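Local atomic coordinates of S-adenosylmethionine decarboxylase proenzyme (Aquifex aeolicus, PDB entry 2III), a protein that probably catalyses the decarboxylation of S-adenosylmethionine to S-adenosylmethioninamine, the propylamine donor for spermidine and spermine synthesis, after autocatalytic cleavage of its proenzyme. Residues A[7-13]-A[76-82]. Numbering follows the deposited sequence.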
ATOM      1  N   LEU A   7       2.697  11.689   0.615  1.00 18.78           N
ATOM      2  CA  LEU A   7       3.661  11.228   1.595  1.00 22.98           C
ATOM      3  C   LEU A   7       3.228   9.820   1.989  1.00 21.62           C
ATOM      4  O   LEU A   7       2.069   9.583   2.337  1.00 21.12           O
ATOM      5  CB  LEU A   7       3.660  12.138   2.818  1.00 24.51           C
ATOM      6  CG  LEU A   7       4.856  11.933   3.744  1.00 21.19           C
ATOM      7  CD1 LEU A   7       6.110  12.504   3.100  1.00 20.13           C
ATOM      8  CD2 LEU A   7       4.593  12.623   5.044  1.00 37.40           C
ATOM      9  N   HIS A   8       4.171   8.892   1.935  1.00 17.66           N
ATOM     10  CA  HIS A   8       3.896   7.498   2.231  1.00 17.44           C
ATOM     11  C   HIS A   8       4.786   7.019   3.366  1.00 19.82           C
ATOM     12  O   HIS A   8       6.012   7.018   3.259  1.00 29.05           O
ATOM     13  CB  HIS A   8       4.141   6.675   0.954  1.00  8.05           C
ATOM     14  CG  HIS A   8       3.819   5.219   1.074  1.00 16.71           C
ATOM     15  ND1 HIS A   8       3.822   4.375  -0.017  1.00 14.13           N
ATOM     16  CD2 HIS A   8       3.514   4.448   2.145  1.00 14.29           C
ATOM     17  CE1 HIS A   8       3.532   3.148   0.376  1.00 18.01           C
ATOM     18  NE2 HIS A   8       3.341   3.163   1.683  1.00  8.89           N
ATOM     19  N   ILE A   9       4.153   6.627   4.462  1.00 20.59           N
ATOM     20  CA  ILE A   9       4.860   6.113   5.618  1.00 13.24           C
ATOM     21  C   ILE A   9       4.570   4.620   5.746  1.00 20.35           C
ATOM     22  O   ILE A   9       3.413   4.194   5.715  1.00 19.69           O
ATOM     23  CB  ILE A   9       4.377   6.761   6.928  1.00 16.29           C
ATOM     24  CG1 ILE A   9       4.396   8.283   6.823  1.00 18.25           C
ATOM     25  CG2 ILE A   9       5.266   6.302   8.084  1.00 17.34           C
ATOM     26  CD1 ILE A   9       3.678   8.967   7.985  1.00 14.74           C
ATOM     27  N   LEU A  10       5.618   3.819   5.875  1.00 11.58           N
ATOM     28  CA  LEU A  10       5.417   2.395   6.066  1.00 15.58           C
ATOM     29  C   LEU A  10       6.225   1.991   7.284  1.00 17.76           C
ATOM     30  O   LEU A  10       7.323   2.496   7.510  1.00 22.70           O
ATOM     31  CB  LEU A  10       5.831   1.590   4.825  1.00 25.21           C
ATOM     32  CG  LEU A  10       7.020   1.968   3.945  1.00 31.36           C
ATOM     33  CD1 LEU A  10       7.230   0.883   2.905  1.00 38.59           C
ATOM     34  CD2 LEU A  10       6.760   3.295   3.253  1.00 42.62           C
ATOM     35  N   ALA A  11       5.661   1.104   8.095  1.00 18.04           N
ATOM     36  CA  ALA A  11       6.341   0.657   9.296  1.00 14.15           C
ATOM     37  C   ALA A  11       6.052  -0.798   9.579  1.00 15.09           C
ATOM     38  O   ALA A  11       4.952  -1.283   9.323  1.00 14.68           O
ATOM     39  CB  ALA A  11       5.899   1.498  10.478  1.00 11.64           C
ATOM     40  N   ASP A  12       7.055  -1.497  10.093  1.00 13.67           N
ATOM     41  CA  ASP A  12       6.881  -2.885  10.472  1.00 16.39           C
ATOM     42  C   ASP A  12       6.922  -2.828  11.998  1.00 16.14           C
ATOM     43  O   ASP A  12       7.921  -2.413  12.589  1.00 18.98           O
ATOM     44  CB  ASP A  12       8.011  -3.750   9.910  1.00 18.63           C
ATOM     45  CG  ASP A  12       8.084  -3.698   8.392  1.00 21.04           C
ATOM     46  OD1 ASP A  12       7.068  -3.343   7.746  1.00 13.97           O
ATOM     47  OD2 ASP A  12       9.157  -4.023   7.842  1.00 21.94           O
ATOM     48  N   LEU A  13       5.821  -3.213  12.628  1.00 14.66           N
ATOM     49  CA  LEU A  13       5.719  -3.165  14.081  1.00 18.41           C
ATOM     50  C   LEU A  13       5.910  -4.535  14.723  1.00 20.16           C
ATOM     51  O   LEU A  13       5.196  -5.480  14.399  1.00 28.38           O
ATOM     52  CB  LEU A  13       4.355  -2.596  14.477  1.00 18.01           C
ATOM     53  CG  LEU A  13       3.810  -1.418  13.662  1.00 23.92           C
ATOM     54  CD1 LEU A  13       2.518  -0.950  14.302  1.00 26.83           C
ATOM     55  CD2 LEU A  13       4.817  -0.274  13.605  1.00 14.40           C
ATOM     56  N   LEU A  76       3.540  -9.326  14.905  1.00 17.73           N
ATOM     57  CA  LEU A  76       3.867  -8.395  13.837  1.00 20.39           C
ATOM     58  C   LEU A  76       2.708  -7.848  13.026  1.00 27.06           C
ATOM     59  O   LEU A  76       1.750  -8.563  12.705  1.00 20.02           O
ATOM     60  CB  LEU A  76       4.855  -9.060  12.877  1.00 25.64           C
ATOM     61  CG  LEU A  76       5.105  -8.330  11.553  1.00 34.83           C
ATOM     62  CD1 LEU A  76       5.981  -7.122  11.807  1.00 18.71           C
ATOM     63  CD2 LEU A  76       5.759  -9.275  10.552  1.00 33.20           C
ATOM     64  N   ALA A  77       2.836  -6.569  12.679  1.00 20.66           N
ATOM     65  CA  ALA A  77       1.858  -5.869  11.858  1.00 24.32           C
ATOM     66  C   ALA A  77       2.626  -4.947  10.909  1.00 21.79           C
ATOM     67  O   ALA A  77       3.496  -4.193  11.336  1.00 16.22           O
ATOM     68  CB  ALA A  77       0.908  -5.048  12.739  1.00 14.24           C
ATOM     69  N   THR A  78       2.320  -5.023   9.619  1.00 19.32           N
ATOM     70  CA  THR A  78       2.971  -4.169   8.641  1.00  9.61           C
ATOM     71  C   THR A  78       1.947  -3.131   8.209  1.00 18.04           C
ATOM     72  O   THR A  78       0.878  -3.467   7.680  1.00 19.32           O
ATOM     73  CB  THR A  78       3.481  -4.992   7.441  1.00 15.11           C
ATOM     74  OG1 THR A  78       2.440  -5.856   6.960  1.00  9.94           O
ATOM     75  CG2 THR A  78       4.683  -5.828   7.872  1.00 17.33           C
ATOM     76  N   VAL A  79       2.288  -1.869   8.446  1.00 18.37           N
ATOM     77  CA  VAL A  79       1.397  -0.747   8.170  1.00 12.92           C
ATOM     78  C   VAL A  79       1.840   0.246   7.091  1.00 19.68           C
ATOM     79  O   VAL A  79       3.021   0.554   6.957  1.00 18.74           O
ATOM     80  CB  VAL A  79       1.173   0.059   9.462  1.00 15.59           C
ATOM     81  CG1 VAL A  79       0.063   1.080   9.250  1.00 20.41           C
ATOM     82  CG2 VAL A  79       0.856  -0.891  10.629  1.00 15.95           C
ATOM     83  N   ASP A  80       0.874   0.757   6.337  1.00 13.62           N
ATOM     84  CA  ASP A  80       1.148   1.750   5.308  1.00 13.52           C
ATOM     85  C   ASP A  80       0.161   2.900   5.434  1.00 20.67           C
ATOM     86  O   ASP A  80      -1.056   2.683   5.480  1.00 21.38           O
ATOM     87  CB  ASP A  80       0.997   1.162   3.897  1.00 14.73           C
ATOM     88  CG  ASP A  80       2.148   0.263   3.499  1.00 20.00           C
ATOM     89  OD1 ASP A  80       2.771   0.547   2.451  1.00 15.87           O
ATOM     90  OD2 ASP A  80       2.419  -0.728   4.216  1.00 13.47           O
ATOM     91  N   VAL A  81       0.682   4.119   5.497  1.00 13.65           N
ATOM     92  CA  VAL A  81      -0.172   5.298   5.542  1.00 10.62           C
ATOM     93  C   VAL A  81       0.316   6.199   4.424  1.00 10.38           C
ATOM     94  O   VAL A  81       1.363   6.824   4.529  1.00 19.93           O
ATOM     95  CB  VAL A  81      -0.103   6.040   6.887  1.00 15.17           C
ATOM     96  CG1 VAL A  81      -0.927   7.330   6.809  1.00 16.25           C
ATOM     97  CG2 VAL A  81      -0.669   5.155   7.986  1.00 14.45           C
ATOM     98  N   TYR A  82      -0.461   6.241   3.348  1.00 17.18           N
ATOM     99  CA  TYR A  82      -0.147   7.014   2.152  1.00 14.50           C
ATOM    100  C   TYR A  82      -1.270   8.023   1.876  1.00 23.38           C
ATOM    101  O   TYR A  82      -2.373   7.627   1.506  1.00 23.73           O
ATOM    102  CB  TYR A  82      -0.004   6.028   0.983  1.00 15.56           C
ATOM    103  CG  TYR A  82       0.380   6.593  -0.368  1.00 20.57           C
ATOM    104  CD1 TYR A  82       0.545   5.743  -1.460  1.00 16.02           C
ATOM    105  CD2 TYR A  82       0.581   7.966  -0.565  1.00 24.15           C
ATOM    106  CE1 TYR A  82       0.901   6.234  -2.716  1.00 19.71           C
ATOM    107  CE2 TYR A  82       0.937   8.472  -1.825  1.00 21.39           C
ATOM    108  CZ  TYR A  82       1.094   7.598  -2.895  1.00 18.90           C
ATOM    109  OH  TYR A  82       1.417   8.075  -4.151  1.00 16.16           O
TER
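His8 NE2 hydrogen-bonds Asp80 OD1 (2.8 Å), its diagonal neighbour two residues out of register on the same face of antiparallel strands 7-13 and 76-82. The acceptor lies in the imidazole plane, yet is met on its anti side, 31° out of the carboxylate plane. With CG anti to the backbone N in His8 (chi1 -176°) and Tyr82, the two rings run nearly parallel but slid apart; each packs over the other's CB, Tyr82 CB 4.1 Å from the His8 ring centroid. Leu10 CD2 lies over the rim of the opposite imidazole face, and Arg113 of the same chain hydrogen-bonds ND1. Replacing His8 with an alanine is likely to leave Asp80 OD1 without this donor and open a gap between Leu10 and Tyr82.

Paired backbone bonds join Ile9 to Val81, Ala11 to Val79 and Leu13 to Ala77, whose side chains share the other face; there Leu13 CD1 touches Val79 CG2 at 4.0 Å, and helix 87-101 packs on Ile9 and Leu13.

Arg113 of the second subunit forms salt bridges with Asp12 and Asp80, while Tyr82 OH bonds Thr78 OG1 of that subunit. These are inner strands of a two-layer alpha/beta sandwich, whose largely polar sheet face joins the dimer beside the predicted pyruvoyl-forming Ser64.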